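Local coordinates for phage tail sheath protein (Desulfitobacterium hafniense, PDB 3HXL) that probably polymerises with copies of itself into the contractile sheath around the tail tube of a myovirus-type phage or related particle, at residues 34-38 with 78-84; 277-283 with 345-349. All blocks are in the same frame, centred on the assembly; numbering follows the deposited sequence.

Contact 1: residues 34-38 with 78-84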
loop_
_atom_site.group_PDB
_atom_site.type_symbol
_atom_site.label_atom_id
_atom_site.label_comp_id
_atom_site.label_asym_id
_atom_site.label_seq_id
_atom_site.Cartn_x
_atom_site.Cartn_y
_atom_site.Cartn_z
ATOM N N GLY A 34 5.027 -3.732 -6.485
ATOM C CA GLY A 34 5.583 -3.550 -5.157
ATOM C C GLY A 34 5.053 -2.404 -4.316
ATOM O O GLY A 34 5.516 -2.200 -3.198
ATOM N N ILE A 35 4.073 -1.666 -4.824
ATOM C CA ILE A 35 3.552 -0.534 -4.069
ATOM C C ILE A 35 2.179 -0.783 -3.455
ATOM O O ILE A 35 1.201 -1.021 -4.165
ATOM C CB ILE A 35 3.480 0.721 -4.961
ATOM C CG1 ILE A 35 4.856 1.003 -5.560
ATOM C CG2 ILE A 35 2.994 1.907 -4.151
ATOM C CD1 ILE A 35 4.868 2.129 -6.571
ATOM N N VAL A 36 2.118 -0.725 -2.130
ATOM C CA VAL A 36 0.868 -0.929 -1.403
ATOM C C VAL A 36 0.494 0.373 -0.687
ATOM O O VAL A 36 1.366 1.176 -0.366
ATOM C CB VAL A 36 1.007 -2.078 -0.353
ATOM C CG1 VAL A 36 1.980 -1.675 0.749
ATOM C CG2 VAL A 36 -0.356 -2.419 0.242
ATOM N N SER A 37 -0.802 0.598 -0.468
ATOM C CA SER A 37 -1.258 1.798 0.232
ATOM C C SER A 37 -2.294 1.402 1.268
ATOM O O SER A 37 -3.092 0.488 1.051
ATOM C CB SER A 37 -1.876 2.816 -0.724
ATOM O OG SER A 37 -2.327 3.947 0.014
HETATM N N MSE A 38 -2.298 2.102 2.390
HETATM C CA MSE A 38 -3.219 1.756 3.454
HETATM C C MSE A 38 -3.641 2.943 4.306
HETATM O O MSE A 38 -2.819 3.765 4.700
HETATM C CB MSE A 38 -2.552 0.682 4.318
HETATM C CG MSE A 38 -3.328 0.161 5.507
HETATM SE SE MSE A 38 -2.451 -1.446 6.220
HETATM C CE MSE A 38 -0.677 -0.649 6.503
ATOM N N ALA A 78 2.402 -5.076 6.202
ATOM C CA ALA A 78 2.302 -4.663 4.809
ATOM C C ALA A 78 3.669 -4.651 4.138
ATOM O O ALA A 78 3.790 -4.953 2.955
ATOM C CB ALA A 78 1.679 -3.276 4.713
ATOM N N LEU A 79 4.693 -4.291 4.894
ATOM C CA LEU A 79 6.030 -4.227 4.329
ATOM C C LEU A 79 6.799 -5.544 4.361
ATOM O O LEU A 79 7.990 -5.570 4.056
ATOM C CB LEU A 79 6.822 -3.101 5.001
ATOM C CG LEU A 79 6.336 -1.722 4.500
ATOM C CD1 LEU A 79 6.913 -0.604 5.348
ATOM C CD2 LEU A 79 6.725 -1.548 3.036
ATOM N N LYS A 80 6.128 -6.637 4.720
ATOM C CA LYS A 80 6.796 -7.935 4.717
ATOM C C LYS A 80 7.029 -8.344 3.264
ATOM O O LYS A 80 8.058 -8.936 2.937
ATOM C CB LYS A 80 5.957 -8.998 5.449
ATOM C CG LYS A 80 6.186 -9.011 6.956
ATOM C CD LYS A 80 5.300 -10.004 7.694
ATOM C CE LYS A 80 5.709 -10.087 9.166
ATOM N NZ LYS A 80 4.830 -11.000 9.960
ATOM N N ARG A 81 6.091 -8.004 2.382
ATOM C CA ARG A 81 6.229 -8.359 0.972
ATOM C C ARG A 81 6.278 -7.168 0.013
ATOM O O ARG A 81 6.772 -7.294 -1.105
ATOM C CB ARG A 81 5.088 -9.292 0.548
ATOM C CG ARG A 81 5.024 -10.628 1.292
ATOM C CD ARG A 81 6.145 -11.569 0.857
ATOM N NE ARG A 81 5.960 -12.942 1.340
ATOM C CZ ARG A 81 5.572 -13.958 0.576
ATOM N NH1 ARG A 81 5.321 -13.768 -0.711
ATOM N NH2 ARG A 81 5.451 -15.170 1.093
ATOM N N ALA A 82 5.766 -6.018 0.443
ATOM C CA ALA A 82 5.762 -4.828 -0.408
ATOM C C ALA A 82 7.081 -4.079 -0.284
ATOM O O ALA A 82 7.765 -4.174 0.733
ATOM C CB ALA A 82 4.606 -3.916 -0.020
ATOM N N LYS A 83 7.439 -3.335 -1.321
ATOM C CA LYS A 83 8.676 -2.578 -1.299
ATOM C C LYS A 83 8.412 -1.143 -0.863
ATOM O O LYS A 83 9.281 -0.489 -0.291
ATOM C CB LYS A 83 9.323 -2.612 -2.683
ATOM C CG LYS A 83 9.554 -4.029 -3.191
ATOM C CD LYS A 83 10.443 -4.820 -2.239
ATOM C CE LYS A 83 10.562 -6.281 -2.652
ATOM N NZ LYS A 83 9.255 -6.984 -2.598
ATOM N N THR A 84 7.205 -0.656 -1.127
ATOM C CA THR A 84 6.847 0.701 -0.747
ATOM C C THR A 84 5.421 0.771 -0.209
ATOM O O THR A 84 4.501 0.162 -0.761
ATOM C CB THR A 84 6.966 1.669 -1.944
ATOM O OG1 THR A 84 8.290 1.601 -2.484
ATOM C CG2 THR A 84 6.683 3.093 -1.503
#
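Gly34 O receives two backbone amides at once, from Lys83 and Thr84, and this forked bond starts the pairing of two parallel strands. The amide of Lys83 lies in the carbonyl plane on a lone pair, with N to Gly34 O at 2.9 Å; that of Thr84 comes in tilted 25° from the same plane. One step on, Val36 N donates to Thr84 O at 2.9 Å, nearly straight. Ile35 and Thr84 thus form a parallel bridge with both side chains on one face of the sheet, and the CA of Ile35 adds a CH...O contact to the carbonyl of Thr84. Strands 35-40 and 84-89 run side by side and parallel in the mixed sheet of the protein; the link between them passes through strand 51-54, helix 60-63 and helix 73-78, and the loop after the last leads into 84-89. The tightly packed part is the apolar group of Val36, Met38, Ala78 and Ala82. Val36 places CG1 between its backbone N and carbonyl carbon (chi1 66°), which brings the methyl to 3.5 Å from Ala82 CB. Farther along, a bend at chi3 (55°) brings CE of Met38, a selenomethionine, to 4.0 Å from Ala78 CB, a looser touch. Helix 263-276 adds Ala271 against Val36 and Ala268 against Met38. The other side is more open. Lys83 turns its chain away from Gly34, and NZ folds back to Arg81 O at 2.9 Å, above the carbonyl plane. Thr84 OG1, on the face shared with Ile35, bonds to Glu54 of strand 51-54.

Contact 2: residues 277-283 with 345-349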
loop_
_atom_site.group_PDB
_atom_site.type_symbol
_atom_site.label_atom_id
_atom_site.label_comp_id
_atom_site.label_asym_id
_atom_site.label_seq_id
_atom_site.Cartn_x
_atom_site.Cartn_y
_atom_site.Cartn_z
ATOM N N ALA A 277 4.062 -9.361 -5.379
ATOM C CA ALA A 277 4.089 -10.514 -6.275
ATOM C C ALA A 277 4.362 -10.072 -7.713
ATOM O O ALA A 277 3.824 -9.062 -8.173
ATOM C CB ALA A 277 2.752 -11.266 -6.197
ATOM N N ARG A 278 5.207 -10.830 -8.414
ATOM C CA ARG A 278 5.555 -10.534 -9.805
ATOM C C ARG A 278 4.456 -11.062 -10.714
ATOM O O ARG A 278 3.642 -11.889 -10.294
ATOM C CB ARG A 278 6.877 -11.212 -10.189
ATOM C CG ARG A 278 8.035 -10.974 -9.236
ATOM C CD ARG A 278 9.295 -11.686 -9.728
ATOM N NE ARG A 278 10.281 -11.872 -8.665
ATOM C CZ ARG A 278 10.854 -10.882 -7.988
ATOM N NH1 ARG A 278 10.548 -9.621 -8.261
ATOM N NH2 ARG A 278 11.729 -11.155 -7.030
ATOM N N VAL A 279 4.438 -10.610 -11.966
ATOM C CA VAL A 279 3.416 -11.056 -12.908
ATOM C C VAL A 279 3.472 -12.547 -13.215
ATOM O O VAL A 279 2.547 -13.096 -13.808
ATOM C CB VAL A 279 3.489 -10.264 -14.238
ATOM C CG1 VAL A 279 3.171 -8.807 -13.976
ATOM C CG2 VAL A 279 4.870 -10.410 -14.871
ATOM N N ASN A 280 4.555 -13.202 -12.813
ATOM C CA ASN A 280 4.685 -14.637 -13.050
ATOM C C ASN A 280 4.574 -15.418 -11.741
ATOM O O ASN A 280 4.813 -16.624 -11.717
ATOM C CB ASN A 280 6.030 -14.952 -13.724
ATOM C CG ASN A 280 7.224 -14.474 -12.910
ATOM O OD1 ASN A 280 7.074 -13.974 -11.797
ATOM N ND2 ASN A 280 8.420 -14.633 -13.467
ATOM N N GLU A 281 4.207 -14.732 -10.659
ATOM C CA GLU A 281 4.091 -15.383 -9.353
ATOM C C GLU A 281 2.673 -15.448 -8.795
ATOM O O GLU A 281 1.887 -14.510 -8.937
ATOM C CB GLU A 281 4.980 -14.683 -8.315
ATOM C CG GLU A 281 6.462 -14.591 -8.676
ATOM C CD GLU A 281 7.283 -13.897 -7.596
ATOM O OE1 GLU A 281 6.720 -13.031 -6.878
ATOM O OE2 GLU A 281 8.499 -14.206 -7.475
ATOM N N SER A 282 2.363 -16.568 -8.150
ATOM C CA SER A 282 1.056 -16.782 -7.533
ATOM C C SER A 282 1.272 -16.992 -6.038
ATOM O O SER A 282 2.254 -17.616 -5.631
ATOM C CB SER A 282 0.377 -18.015 -8.137
ATOM O OG SER A 282 -0.706 -18.438 -7.329
ATOM N N LEU A 283 0.368 -16.472 -5.217
ATOM C CA LEU A 283 0.504 -16.626 -3.772
ATOM C C LEU A 283 0.020 -17.987 -3.270
ATOM O O LEU A 283 0.227 -18.330 -2.113
ATOM C CB LEU A 283 -0.270 -15.520 -3.038
ATOM C CG LEU A 283 0.187 -14.075 -3.264
ATOM C CD1 LEU A 283 -0.620 -13.139 -2.359
ATOM C CD2 LEU A 283 1.674 -13.950 -2.947
ATOM N N ARG A 345 -2.819 -13.978 -10.132
ATOM C CA ARG A 345 -1.655 -13.928 -11.012
ATOM C C ARG A 345 -2.125 -13.553 -12.418
ATOM O O ARG A 345 -1.433 -12.840 -13.139
ATOM C CB ARG A 345 -0.923 -15.275 -11.060
ATOM C CG ARG A 345 0.120 -15.317 -12.181
ATOM C CD ARG A 345 1.122 -16.445 -12.008
ATOM N NE ARG A 345 0.480 -17.734 -11.814
ATOM C CZ ARG A 345 1.138 -18.878 -11.655
ATOM N NH1 ARG A 345 2.471 -18.887 -11.672
ATOM N NH2 ARG A 345 0.461 -20.007 -11.468
ATOM N N VAL A 346 -3.301 -14.037 -12.815
ATOM C CA VAL A 346 -3.827 -13.697 -14.137
ATOM C C VAL A 346 -4.067 -12.188 -14.158
ATOM O O VAL A 346 -3.719 -11.501 -15.122
ATOM C CB VAL A 346 -5.143 -14.452 -14.440
ATOM C CG1 VAL A 346 -5.817 -13.883 -15.697
ATOM C CG2 VAL A 346 -4.839 -15.930 -14.645
ATOM N N ILE A 347 -4.648 -11.672 -13.083
ATOM C CA ILE A 347 -4.899 -10.240 -12.993
ATOM C C ILE A 347 -3.585 -9.448 -13.063
ATOM O O ILE A 347 -3.525 -8.393 -13.698
ATOM C CB ILE A 347 -5.657 -9.887 -11.688
ATOM C CG1 ILE A 347 -7.042 -10.539 -11.704
ATOM C CG2 ILE A 347 -5.806 -8.370 -11.552
ATOM C CD1 ILE A 347 -7.873 -10.220 -12.942
ATOM N N ARG A 348 -2.532 -9.946 -12.415
ATOM C CA ARG A 348 -1.248 -9.250 -12.462
ATOM C C ARG A 348 -0.694 -9.174 -13.879
ATOM O O ARG A 348 -0.182 -8.131 -14.293
ATOM C CB ARG A 348 -0.206 -9.922 -11.552
ATOM C CG ARG A 348 -0.384 -9.636 -10.055
ATOM C CD ARG A 348 0.797 -10.181 -9.218
ATOM N NE ARG A 348 0.684 -11.596 -8.852
ATOM C CZ ARG A 348 -0.151 -12.069 -7.927
ATOM N NH1 ARG A 348 -0.964 -11.243 -7.275
ATOM N NH2 ARG A 348 -0.156 -13.362 -7.632
ATOM N N VAL A 349 -0.784 -10.262 -14.634
ATOM C CA VAL A 349 -0.255 -10.216 -15.991
ATOM C C VAL A 349 -1.087 -9.300 -16.888
ATOM O O VAL A 349 -0.536 -8.533 -17.685
ATOM C CB VAL A 349 -0.142 -11.622 -16.616
ATOM C CG1 VAL A 349 -1.464 -12.340 -16.561
ATOM C CG2 VAL A 349 0.347 -11.497 -18.057
HETATM O O HOH W 1 -2.913 -16.358 -8.617
#
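Arg348 reaches from helix 344-364 into a bend of the loop 277-283 and meets Glu281 O with NH2 at 2.7 Å, the oxygen lying in the guanidinium plane. NE adds weak bonds to the same oxygen and to Arg278 O. A bend at chi3 (-84°) turns the guanidinium toward Glu281 O, with Ala277 CB over the centre of one face, 3.4 Å above the plane, while Arg345 CA backs the opposite face near its rim. One helical turn earlier, Arg345 lays its guanidinium over Ser282 CB and sends NH1 to Asn280 O at 3.3 Å; this donor stands well above the carbonyl plane. Val279 CG1 packs against the helix backbone, 3.4 Å from Arg348 O. In the second shell, Asp326 pairs with Arg348 NH2 and also takes the amide of Leu283, which should hold the buried charge in place. The acceptor carbonyls are set by a type I turn from Arg278 to Glu281, closed by Glu281 N to Arg278 O at 2.9 Å; the Glu281 carboxylate ties back to Arg278 N and NE. A water joins Arg345 N and Ser282 OG. Arginines gripping loop carbonyls thus join a loop of the subtilisin-like family region to a helix of the C-terminal one.

How the contacts relate
Contact 1 lies near the middle of the chain, its centre about 5 Å from the chain centre, and is mostly buried; contact 2, its centre about 17 Å out, is only partly so. The first joins strands of one sheet through backbone amides and carbonyls, with apolar side chains packed alongside. The second joins a loop to a helix, with arginine side chains as the donors and loop carbonyls as the acceptors. Helix 263-276 connects them: it packs on the strand side chains of contact 1 and runs into the loop of contact 2. Their centres are about 15 Å apart, and Arg81 of contact 1 touches Leu283 of contact 2 by packing.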